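Local coordinates for protein PelD (PDB 4EU0) that binds the second messenger cyclic di-GMP, chiefly through the GGDEF-like domain of a membrane protein involved in pellicle formation, at residues S40-R48 and P59-L69; L183-T193 and R224-S235. All coordinates share one frame; numbering follows the deposited sequence.

Interaction 1 of 2, residues S40-R48 and P59-L69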
loop_
_atom_site.group_PDB
_atom_site.type_symbol
_atom_site.label_atom_id
_atom_site.label_comp_id
_atom_site.label_asym_id
_atom_site.label_seq_id
_atom_site.Cartn_x
_atom_site.Cartn_y
_atom_site.Cartn_z
ATOM N N SER A 40 3.618 -5.094 19.930
ATOM C CA SER A 40 4.281 -5.284 21.231
ATOM C C SER A 40 4.570 -6.769 21.503
ATOM O O SER A 40 4.415 -7.251 22.628
ATOM C CB SER A 40 3.464 -4.667 22.382
ATOM O OG SER A 40 3.227 -3.285 22.167
ATOM N N LEU A 41 4.986 -7.487 20.460
ATOM C CA LEU A 41 5.219 -8.931 20.554
ATOM C C LEU A 41 6.425 -9.253 21.426
ATOM O O LEU A 41 7.394 -8.493 21.453
ATOM C CB LEU A 41 5.417 -9.541 19.160
ATOM C CG LEU A 41 4.382 -9.251 18.067
ATOM C CD1 LEU A 41 4.697 -10.034 16.799
ATOM C CD2 LEU A 41 2.976 -9.555 18.538
ATOM N N ARG A 42 6.352 -10.373 22.139
ATOM C CA ARG A 42 7.469 -10.819 22.965
ATOM C C ARG A 42 8.076 -12.137 22.475
ATOM O O ARG A 42 9.302 -12.289 22.468
ATOM C CB ARG A 42 7.065 -10.896 24.444
ATOM C CG ARG A 42 8.238 -11.020 25.424
ATOM C CD ARG A 42 9.218 -9.848 25.288
ATOM N NE ARG A 42 10.171 -9.777 26.395
ATOM C CZ ARG A 42 11.320 -10.447 26.461
ATOM N NH1 ARG A 42 11.692 -11.263 25.482
ATOM N NH2 ARG A 42 12.103 -10.302 27.520
ATOM N N ILE A 43 7.224 -13.086 22.084
ATOM C CA ILE A 43 7.694 -14.325 21.457
ATOM C C ILE A 43 6.900 -14.607 20.183
ATOM O O ILE A 43 5.670 -14.726 20.216
ATOM C CB ILE A 43 7.650 -15.566 22.402
ATOM C CG1 ILE A 43 8.144 -15.227 23.814
ATOM C CG2 ILE A 43 8.504 -16.696 21.824
ATOM C CD1 ILE A 43 7.960 -16.359 24.831
ATOM N N ALA A 44 7.617 -14.716 19.064
ATOM C CA ALA A 44 6.995 -14.885 17.752
ATOM C C ALA A 44 7.969 -15.477 16.732
ATOM O O ALA A 44 9.174 -15.575 16.990
ATOM C CB ALA A 44 6.446 -13.545 17.246
ATOM N N GLY A 45 7.432 -15.862 15.576
ATOM C CA GLY A 45 8.233 -16.392 14.476
ATOM C C GLY A 45 7.643 -16.021 13.130
ATOM O O GLY A 45 6.426 -15.838 13.002
ATOM N N LEU A 46 8.511 -15.903 12.129
ATOM C CA LEU A 46 8.093 -15.613 10.761
ATOM C C LEU A 46 8.448 -16.780 9.846
ATOM O O LEU A 46 9.594 -17.231 9.827
ATOM C CB LEU A 46 8.760 -14.335 10.259
ATOM C CG LEU A 46 8.289 -13.782 8.908
ATOM C CD1 LEU A 46 6.853 -13.252 8.966
ATOM C CD2 LEU A 46 9.234 -12.690 8.451
ATOM N N TYR A 47 7.461 -17.258 9.091
ATOM C CA TYR A 47 7.614 -18.466 8.267
ATOM C C TYR A 47 7.180 -18.233 6.826
ATOM O O TYR A 47 6.256 -17.470 6.575
ATOM C CB TYR A 47 6.791 -19.611 8.862
ATOM C CG TYR A 47 7.047 -19.820 10.336
ATOM C CD1 TYR A 47 8.049 -20.676 10.767
ATOM C CD2 TYR A 47 6.304 -19.129 11.300
ATOM C CE1 TYR A 47 8.296 -20.867 12.114
ATOM C CE2 TYR A 47 6.552 -19.305 12.651
ATOM C CZ TYR A 47 7.547 -20.179 13.049
ATOM O OH TYR A 47 7.799 -20.372 14.385
ATOM N N ARG A 48 7.844 -18.896 5.881
ATOM C CA ARG A 48 7.423 -18.840 4.486
ATOM C C ARG A 48 6.200 -19.729 4.278
ATOM O O ARG A 48 6.114 -20.817 4.841
ATOM C CB ARG A 48 8.555 -19.270 3.546
ATOM C CG ARG A 48 8.167 -19.275 2.068
ATOM C CD ARG A 48 9.246 -19.877 1.173
ATOM N NE ARG A 48 10.487 -19.101 1.185
ATOM C CZ ARG A 48 10.702 -17.984 0.493
ATOM N NH1 ARG A 48 9.759 -17.463 -0.290
ATOM N NH2 ARG A 48 11.876 -17.374 0.589
ATOM N N PRO A 59 12.042 -21.723 10.511
ATOM C CA PRO A 59 11.716 -20.310 10.738
ATOM C C PRO A 59 12.656 -19.365 9.993
ATOM O O PRO A 59 13.874 -19.560 10.015
ATOM C CB PRO A 59 11.888 -20.142 12.257
ATOM C CG PRO A 59 12.062 -21.535 12.811
ATOM C CD PRO A 59 12.647 -22.338 11.705
ATOM N N LEU A 60 12.088 -18.357 9.331
ATOM C CA LEU A 60 12.882 -17.353 8.628
ATOM C C LEU A 60 13.528 -16.388 9.611
ATOM O O LEU A 60 14.616 -15.867 9.358
ATOM C CB LEU A 60 12.016 -16.576 7.629
ATOM C CG LEU A 60 11.348 -17.359 6.497
ATOM C CD1 LEU A 60 10.319 -16.493 5.793
ATOM C CD2 LEU A 60 12.381 -17.881 5.510
ATOM N N ALA A 61 12.830 -16.152 10.723
ATOM C CA ALA A 61 13.287 -15.281 11.805
ATOM C C ALA A 61 12.448 -15.555 13.049
ATOM O O ALA A 61 11.272 -15.919 12.942
ATOM C CB ALA A 61 13.185 -13.812 11.408
ATOM N N THR A 62 13.061 -15.385 14.221
ATOM C CA THR A 62 12.389 -15.634 15.498
ATOM C C THR A 62 12.586 -14.490 16.499
ATOM O O THR A 62 13.591 -13.779 16.460
ATOM C CB THR A 62 12.855 -16.955 16.146
ATOM O OG1 THR A 62 14.255 -16.887 16.434
ATOM C CG2 THR A 62 12.588 -18.134 15.227
ATOM N N LEU A 63 11.603 -14.316 17.378
ATOM C CA LEU A 63 11.670 -13.335 18.456
ATOM C C LEU A 63 11.345 -14.030 19.772
ATOM O O LEU A 63 10.388 -14.799 19.847
ATOM C CB LEU A 63 10.692 -12.178 18.206
ATOM C CG LEU A 63 10.561 -11.118 19.309
ATOM C CD1 LEU A 63 11.680 -10.083 19.228
ATOM C CD2 LEU A 63 9.201 -10.442 19.250
ATOM N N GLY A 64 12.149 -13.759 20.798
ATOM C CA GLY A 64 12.010 -14.417 22.095
ATOM C C GLY A 64 12.391 -15.882 22.013
ATOM O O GLY A 64 13.014 -16.314 21.037
ATOM N N GLU A 65 12.010 -16.649 23.032
ATOM C CA GLU A 65 12.298 -18.081 23.069
ATOM C C GLU A 65 11.248 -18.831 22.249
ATOM O O GLU A 65 10.296 -19.397 22.790
ATOM C CB GLU A 65 12.356 -18.588 24.515
ATOM C CG GLU A 65 13.550 -19.492 24.812
ATOM C CD GLU A 65 14.885 -18.780 24.634
ATOM O OE1 GLU A 65 15.039 -17.650 25.148
ATOM O OE2 GLU A 65 15.778 -19.348 23.974
ATOM N N MET A 66 11.447 -18.815 20.933
ATOM C CA MET A 66 10.483 -19.308 19.953
ATOM C C MET A 66 10.420 -20.840 19.885
ATOM O O MET A 66 11.385 -21.476 19.460
ATOM C CB MET A 66 10.862 -18.747 18.580
ATOM C CG MET A 66 9.736 -18.608 17.579
ATOM S SD MET A 66 9.100 -20.133 16.862
ATOM C CE MET A 66 10.580 -20.938 16.240
ATOM N N PRO A 67 9.279 -21.433 20.290
ATOM C CA PRO A 67 9.073 -22.876 20.131
ATOM C C PRO A 67 8.743 -23.249 18.685
ATOM O O PRO A 67 8.098 -22.471 17.979
ATOM C CB PRO A 67 7.874 -23.160 21.038
ATOM C CG PRO A 67 7.114 -21.876 21.064
ATOM C CD PRO A 67 8.144 -20.789 20.980
ATOM N N ALA A 68 9.171 -24.432 18.258
ATOM C CA ALA A 68 8.979 -24.882 16.876
ATOM C C ALA A 68 7.505 -25.007 16.476
ATOM O O ALA A 68 6.665 -25.386 17.292
ATOM C CB ALA A 68 9.703 -26.205 16.654
ATOM N N LEU A 69 7.198 -24.664 15.222
ATOM C CA LEU A 69 5.864 -24.889 14.657
ATOM C C LEU A 69 5.685 -26.374 14.384
ATOM O O LEU A 69 6.421 -26.949 13.576
ATOM C CB LEU A 69 5.675 -24.118 13.343
ATOM C CG LEU A 69 5.176 -22.675 13.272
ATOM C CD1 LEU A 69 4.863 -22.358 11.819
ATOM C CD2 LEU A 69 3.951 -22.411 14.142
#

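Interaction 2 of 2, residues L183-T193 and R224-S235. With C2E (9,9'-[(2R,3R,3aS,5S,7aR,9R,10R,10aS,12S,14aR)-3,5,10,12-tetrahydroxy-5,12-dioxidooctahydro-2H,7H-difuro[3,2-d:3',2'-j][1,3,7,9,2,8]tetraoxadiphosphacyclododecine-2,9-diyl]bis(2-amino-1,9-dihydro-6H-purin-6-one)), chain B.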
loop_
_atom_site.group_PDB
_atom_site.type_symbol
_atom_site.label_atom_id
_atom_site.label_comp_id
_atom_site.label_asym_id
_atom_site.label_seq_id
_atom_site.Cartn_x
_atom_site.Cartn_y
_atom_site.Cartn_z
ATOM N N LEU A 183 -9.286 2.877 6.649
ATOM C CA LEU A 183 -8.130 3.775 6.523
ATOM C C LEU A 183 -8.333 4.747 5.373
ATOM O O LEU A 183 -8.840 4.356 4.327
ATOM C CB LEU A 183 -6.829 2.983 6.321
ATOM C CG LEU A 183 -6.427 2.078 7.492
ATOM C CD1 LEU A 183 -5.067 1.466 7.193
ATOM C CD2 LEU A 183 -6.398 2.821 8.812
ATOM N N PRO A 184 -7.943 6.026 5.571
ATOM C CA PRO A 184 -8.157 7.034 4.538
ATOM C C PRO A 184 -7.103 7.040 3.435
ATOM O O PRO A 184 -5.940 6.705 3.668
ATOM C CB PRO A 184 -8.119 8.352 5.329
ATOM C CG PRO A 184 -7.184 8.071 6.464
ATOM C CD PRO A 184 -7.391 6.612 6.811
ATOM N N ALA A 185 -7.541 7.397 2.231
ATOM C CA ALA A 185 -6.638 7.686 1.124
ATOM C C ALA A 185 -7.360 8.631 0.181
ATOM O O ALA A 185 -8.586 8.723 0.218
ATOM C CB ALA A 185 -6.249 6.404 0.390
ATOM N N CYS A 186 -6.597 9.326 -0.665
ATOM C CA CYS A 186 -7.165 10.279 -1.604
ATOM C C CYS A 186 -6.592 10.043 -2.989
ATOM O O CYS A 186 -5.388 9.808 -3.123
ATOM C CB CYS A 186 -6.813 11.704 -1.172
ATOM S SG CYS A 186 -7.804 12.976 -1.970
ATOM N N LEU A 187 -7.454 10.110 -3.999
ATOM C CA LEU A 187 -7.029 10.159 -5.391
ATOM C C LEU A 187 -7.242 11.566 -5.925
ATOM O O LEU A 187 -8.346 12.108 -5.825
ATOM C CB LEU A 187 -7.864 9.212 -6.263
ATOM C CG LEU A 187 -7.312 7.952 -6.919
ATOM C CD1 LEU A 187 -8.380 7.387 -7.883
ATOM C CD2 LEU A 187 -5.972 8.171 -7.631
ATOM N N TYR A 188 -6.195 12.154 -6.491
ATOM C CA TYR A 188 -6.349 13.394 -7.231
ATOM C C TYR A 188 -6.138 13.130 -8.707
ATOM O O TYR A 188 -5.249 12.366 -9.089
ATOM C CB TYR A 188 -5.320 14.428 -6.784
ATOM C CG TYR A 188 -5.666 15.165 -5.506
ATOM C CD1 TYR A 188 -6.562 16.223 -5.520
ATOM C CD2 TYR A 188 -5.055 14.831 -4.292
ATOM C CE1 TYR A 188 -6.878 16.922 -4.343
ATOM C CE2 TYR A 188 -5.362 15.522 -3.105
ATOM C CZ TYR A 188 -6.271 16.563 -3.147
ATOM O OH TYR A 188 -6.584 17.267 -2.012
ATOM N N ALA A 189 -6.947 13.782 -9.529
ATOM C CA ALA A 189 -6.709 13.791 -10.970
ATOM C C ALA A 189 -6.510 15.228 -11.385
ATOM O O ALA A 189 -7.403 16.056 -11.185
ATOM C CB ALA A 189 -7.879 13.185 -11.699
ATOM N N PHE A 190 -5.346 15.532 -11.953
ATOM C CA PHE A 190 -5.085 16.864 -12.478
ATOM C C PHE A 190 -5.238 16.826 -13.984
ATOM O O PHE A 190 -4.424 16.218 -14.680
ATOM C CB PHE A 190 -3.690 17.356 -12.069
ATOM C CG PHE A 190 -3.482 17.427 -10.584
ATOM C CD1 PHE A 190 -3.856 18.559 -9.873
ATOM C CD2 PHE A 190 -2.886 16.375 -9.892
ATOM C CE1 PHE A 190 -3.681 18.637 -8.488
ATOM C CE2 PHE A 190 -2.685 16.447 -8.504
ATOM C CZ PHE A 190 -3.079 17.574 -7.803
ATOM N N GLU A 191 -6.311 17.437 -14.486
ATOM C CA GLU A 191 -6.559 17.480 -15.915
ATOM C C GLU A 191 -5.988 18.778 -16.463
ATOM O O GLU A 191 -6.331 19.859 -15.996
ATOM C CB GLU A 191 -8.056 17.384 -16.205
ATOM C CG GLU A 191 -8.378 17.369 -17.695
ATOM C CD GLU A 191 -9.863 17.498 -17.995
ATOM O OE1 GLU A 191 -10.661 17.774 -17.072
ATOM O OE2 GLU A 191 -10.225 17.331 -19.181
ATOM N N LEU A 192 -5.092 18.660 -17.437
ATOM C CA LEU A 192 -4.366 19.821 -17.928
ATOM C C LEU A 192 -4.969 20.280 -19.247
ATOM O O LEU A 192 -4.713 19.696 -20.303
ATOM C CB LEU A 192 -2.867 19.513 -18.043
ATOM C CG LEU A 192 -2.264 18.799 -16.818
ATOM C CD1 LEU A 192 -0.754 18.621 -16.986
ATOM C CD2 LEU A 192 -2.566 19.519 -15.521
ATOM N N THR A 193 -5.773 21.336 -19.171
ATOM C CA THR A 193 -6.637 21.739 -20.277
ATOM C C THR A 193 -6.013 22.766 -21.213
ATOM O O THR A 193 -6.570 23.057 -22.273
ATOM C CB THR A 193 -7.990 22.276 -19.760
ATOM O OG1 THR A 193 -7.785 23.509 -19.060
ATOM C CG2 THR A 193 -8.637 21.270 -18.829
ATOM N N ARG A 224 -6.236 15.218 -23.573
ATOM C CA ARG A 224 -5.569 16.061 -22.588
ATOM C C ARG A 224 -4.726 15.249 -21.634
ATOM O O ARG A 224 -5.052 14.094 -21.326
ATOM C CB ARG A 224 -6.586 16.885 -21.803
ATOM C CG ARG A 224 -7.325 17.890 -22.660
ATOM C CD ARG A 224 -7.944 18.944 -21.799
ATOM N NE ARG A 224 -9.289 18.589 -21.377
ATOM C CZ ARG A 224 -10.377 19.295 -21.662
ATOM N NH1 ARG A 224 -10.293 20.412 -22.377
ATOM N NH2 ARG A 224 -11.556 18.881 -21.225
ATOM N N ARG A 225 -3.640 15.857 -21.170
ATOM C CA ARG A 225 -2.812 15.251 -20.134
ATOM C C ARG A 225 -3.631 15.159 -18.856
ATOM O O ARG A 225 -4.282 16.125 -18.447
ATOM C CB ARG A 225 -1.568 16.101 -19.873
ATOM C CG ARG A 225 -0.655 16.291 -21.065
ATOM C CD ARG A 225 0.447 17.301 -20.722
ATOM N NE ARG A 225 1.412 17.466 -21.815
ATOM C CZ ARG A 225 2.475 16.690 -22.004
ATOM N NH1 ARG A 225 2.726 15.674 -21.185
ATOM N NH2 ARG A 225 3.298 16.922 -23.025
ATOM N N VAL A 226 -3.606 13.986 -18.235
ATOM C CA VAL A 226 -4.188 13.808 -16.911
ATOM C C VAL A 226 -3.114 13.156 -16.066
ATOM O O VAL A 226 -2.578 12.113 -16.456
ATOM C CB VAL A 226 -5.428 12.886 -16.925
ATOM C CG1 VAL A 226 -5.867 12.556 -15.495
ATOM C CG2 VAL A 226 -6.577 13.506 -17.727
ATOM N N LEU A 227 -2.786 13.787 -14.940
ATOM C CA LEU A 227 -1.899 13.173 -13.968
ATOM C C LEU A 227 -2.705 12.704 -12.772
ATOM O O LEU A 227 -3.296 13.512 -12.048
ATOM C CB LEU A 227 -0.797 14.127 -13.531
ATOM C CG LEU A 227 0.217 13.444 -12.602
ATOM C CD1 LEU A 227 1.136 12.484 -13.374
ATOM C CD2 LEU A 227 1.043 14.468 -11.922
ATOM N N LEU A 228 -2.740 11.390 -12.585
ATOM C CA LEU A 228 -3.393 10.798 -11.432
ATOM C C LEU A 228 -2.381 10.689 -10.313
ATOM O O LEU A 228 -1.241 10.267 -10.534
ATOM C CB LEU A 228 -3.856 9.396 -11.793
ATOM C CG LEU A 228 -5.153 8.793 -11.291
ATOM C CD1 LEU A 228 -6.277 9.817 -11.071
ATOM C CD2 LEU A 228 -5.525 7.721 -12.335
ATOM N N VAL A 229 -2.783 11.075 -9.112
ATOM C CA VAL A 229 -1.930 10.901 -7.937
ATOM C C VAL A 229 -2.724 10.227 -6.835
ATOM O O VAL A 229 -3.748 10.740 -6.406
ATOM C CB VAL A 229 -1.370 12.241 -7.382
ATOM C CG1 VAL A 229 -0.350 11.956 -6.285
ATOM C CG2 VAL A 229 -0.733 13.073 -8.494
ATOM N N LEU A 230 -2.227 9.084 -6.369
ATOM C CA LEU A 230 -2.801 8.425 -5.199
ATOM C C LEU A 230 -1.982 8.773 -3.955
ATOM O O LEU A 230 -0.751 8.699 -3.954
ATOM C CB LEU A 230 -2.828 6.902 -5.399
ATOM C CG LEU A 230 -3.287 6.079 -4.188
ATOM C CD1 LEU A 230 -4.801 6.193 -3.967
ATOM C CD2 LEU A 230 -2.872 4.610 -4.334
ATOM N N LEU A 231 -2.686 9.149 -2.892
ATOM C CA LEU A 231 -2.095 9.433 -1.603
ATOM C C LEU A 231 -2.532 8.367 -0.599
ATOM O O LEU A 231 -3.562 8.528 0.066
ATOM C CB LEU A 231 -2.572 10.807 -1.104
ATOM C CG LEU A 231 -2.153 12.063 -1.885
ATOM C CD1 LEU A 231 -2.827 12.148 -3.257
ATOM C CD2 LEU A 231 -2.537 13.268 -1.024
ATOM N N PRO A 232 -1.757 7.269 -0.484
ATOM C CA PRO A 232 -2.155 6.200 0.440
ATOM C C PRO A 232 -2.021 6.621 1.895
ATOM O O PRO A 232 -1.210 7.491 2.220
ATOM C CB PRO A 232 -1.140 5.083 0.137
ATOM C CG PRO A 232 -0.600 5.406 -1.236
ATOM C CD PRO A 232 -0.533 6.911 -1.215
ATOM N N LEU A 233 -2.820 5.998 2.759
ATOM C CA LEU A 233 -2.702 6.184 4.203
ATOM C C LEU A 233 -2.623 7.665 4.589
ATOM O O LEU A 233 -1.797 8.056 5.385
ATOM C CB LEU A 233 -1.481 5.423 4.741
ATOM C CG LEU A 233 -1.459 3.925 4.438
ATOM C CD1 LEU A 233 -0.118 3.316 4.798
ATOM C CD2 LEU A 233 -2.573 3.221 5.193
ATOM N N THR A 234 -3.514 8.465 4.011
ATOM C CA THR A 234 -3.493 9.906 4.175
ATOM C C THR A 234 -4.888 10.404 4.525
ATOM O O THR A 234 -5.839 10.136 3.792
ATOM C CB THR A 234 -2.989 10.565 2.884
ATOM O OG1 THR A 234 -1.623 10.190 2.692
ATOM C CG2 THR A 234 -3.089 12.095 2.955
ATOM N N SER A 235 -4.982 11.119 5.652
ATOM C CA SER A 235 -6.245 11.681 6.152
ATOM C C SER A 235 -6.748 12.802 5.263
ATOM O O SER A 235 -6.015 13.287 4.405
ATOM C CB SER A 235 -6.070 12.220 7.577
ATOM O OG SER A 235 -5.248 13.378 7.618
HETATM P P1 C2E B . 4.297 20.025 4.742
HETATM O O2P C2E B . 3.782 21.443 4.864
HETATM O O1P C2E B . 5.178 19.661 3.575
HETATM O "O5'" C2E B . 3.064 19.011 4.774
HETATM C "C5'" C2E B . 2.014 19.121 5.733
HETATM C "C4'" C2E B . 1.112 17.891 5.696
HETATM O "O4'" C2E B . 0.355 17.868 4.475
HETATM C "C3'" C2E B . 1.837 16.550 5.754
HETATM O "O3'" C2E B . 2.081 16.060 7.078
HETATM C "C2'" C2E B . 0.875 15.640 5.036
HETATM O "O2'" C2E B . -0.189 15.299 5.930
HETATM C "C1'" C2E B . 0.308 16.539 3.959
HETATM N N9 C2E B . 1.126 16.451 2.716
HETATM C C8 C2E B . 1.908 17.419 2.206
HETATM N N7 C2E B . 2.506 17.010 1.056
HETATM C C5 C2E B . 2.076 15.756 0.830
HETATM C C6 C2E B . 2.314 14.728 -0.195
HETATM O O6 C2E B . 3.138 14.993 -1.232
HETATM N N1 C2E B . 1.688 13.536 -0.074
HETATM C C2 C2E B . 0.865 13.237 0.968
HETATM N N2 C2E B . 0.297 12.012 1.002
HETATM N N3 C2E B . 0.604 14.141 1.954
HETATM C C4 C2E B . 1.173 15.381 1.931
HETATM P P11 C2E B . 3.321 15.067 7.343
HETATM O O21 C2E B . 3.273 14.594 8.787
HETATM O O11 C2E B . 3.456 14.029 6.247
HETATM O O5A C2E B . 4.568 16.070 7.238
HETATM C C5A C2E B . 4.658 17.208 8.093
HETATM C C4A C2E B . 5.862 18.029 7.678
HETATM O O4A C2E B . 7.044 17.227 7.694
HETATM C C3A C2E B . 5.759 18.500 6.242
HETATM O O3A C2E B . 5.050 19.716 6.124
HETATM C C2A C2E B . 7.193 18.654 5.809
HETATM O O2A C2E B . 7.731 19.893 6.293
HETATM C C1A C2E B . 7.843 17.499 6.539
HETATM N N91 C2E B . 7.906 16.309 5.646
HETATM C C81 C2E B . 7.148 15.199 5.715
HETATM N N71 C2E B . 7.488 14.307 4.748
HETATM C C51 C2E B . 8.489 14.858 4.034
HETATM C C61 C2E B . 9.326 14.468 2.872
HETATM O O61 C2E B . 9.158 13.272 2.251
HETATM N N11 C2E B . 10.265 15.339 2.441
HETATM C C21 C2E B . 10.459 16.544 3.036
HETATM N N21 C2E B . 11.422 17.367 2.550
HETATM N N31 C2E B . 9.732 16.958 4.106
HETATM C C41 C2E B . 8.757 16.173 4.633
HETATM O O HOH W 1 -3.176 18.580 -22.041
#

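Interaction 1 of 2, residues S40-R48 and P59-L69
Leu-69 CD1 sits over the middle of the Tyr-47 ring, 3.4 Å from its centroid and 5° off the ring normal, so the methyl meets the face in a CH-pi contact. Tyr-47 keeps CG beside its own backbone N (chi1 -51°), which lays the ring back along the strand towards Gly-45. Because Gly-45 carries no side chain, its CA is the floor of a shallow hollow, reached by Tyr-47 OH at 4.0 Å and by Met-66 CG at 4.1 Å. The hydroxyl is buried there without a polar partner; the sulfur of Met-66 lies at the ring edge, but its modelled spacing from the hydroxyl is doubtful. Pro-59 crosses the ring obliquely, CB 3.7 Å from Tyr-47 CE1. At the far end Ile-43 CG2 fits against the turn after the second strand, 3.4 Å from Glu-65 O.

The opposite sheet face carries Ala-44, Leu-46, Ala-61 and Leu-63. Here Leu-63 is the main bump: its CG is anti to the backbone N (chi1 175°), and CD2 rests 3.9 Å from Leu-41 CB. Helix 28-39 covers this side, with Ala-36 against Leu-63 and Leu-32 against Ala-61.

Ala-44 and Leu-63 exchange two backbone hydrogen bonds. Further along, Leu-46 N donates to Ala-61 O, while Leu-46 O accepts from Leu-60 N at 2.8 Å. Leu-60 and Ala-61 thus both face Leu-46, a classic beta bulge where the chain enters edge strand 61-63 of the GAF domain's five-stranded antiparallel sheet.

Interaction 2 of 2, residues L183-T193 and R224-S235
Ala-189 CB and Leu-228 CD1 touch at 3.8 Å between strands 185-192 and 225-231, the central pair of the GGDEF-like domain's four-stranded antiparallel sheet; their axes make an angle of 165°. The tight part is the middle: Cys-186, Tyr-188 and Phe-190 pair with Leu-231, Val-229 and Leu-227 through reciprocal backbone bonds. Leu-231 CD1 meets the Tyr-188 ring edge in plane, and Val-229 CG2 does the same to Phe-190, 3.9 Å from CE2. Both rings lie on the side covered by helix 236-253, where Tyr-188 OH bonds to Ser-239 O.

Pairing is looser at Leu-192 and Arg-225, where a water bridges Leu-192 O and Arg-225 N. Arg-224, bent at chi3 (-90°) and partly exposed, reaches Glu-191 OE2 with NE at 2.7 Å in a salt bridge, coming from above the carboxylate plane; the carboxylate and guanidinium planes are 68° apart. Thr-193 CG2 covers one guanidinium face. Glu-191 OE1 is held separately by Arg-268.

The open side is the other end, where Pro-184 CG lies 3.7 Å from Ser-235 CA at the exposed margin beside the cyclic di-GMP pocket. Thr-234 OG1 donates to Pro-232 O and accepts from ligand N2 at 3.1 Å, while Leu-231 CD2 approaches the same N2.

From the N-terminal helix 2-16 the chain enters the GAF domain, where interaction 1 closes a short loop: ten residues, without helix or strand, separate its segments. The chain completes that sheet with strands 86-87, 106-111 and 117-123, then passes through helices 133-150 and 162-181 into the GGDEF-like domain. Interaction 2 closes a longer loop of thirty residues containing helix 198-207 and strand 214-219. The two closures follow in series, neither nesting nor crossing. Interactions 1 and 2 lie on opposite sides of the chain's centre, with centres about 39 Å apart and nearest atoms about 17 Å apart. Arg-4, bonding to Leu-233 O, brings the N-terminal helix to interaction 2.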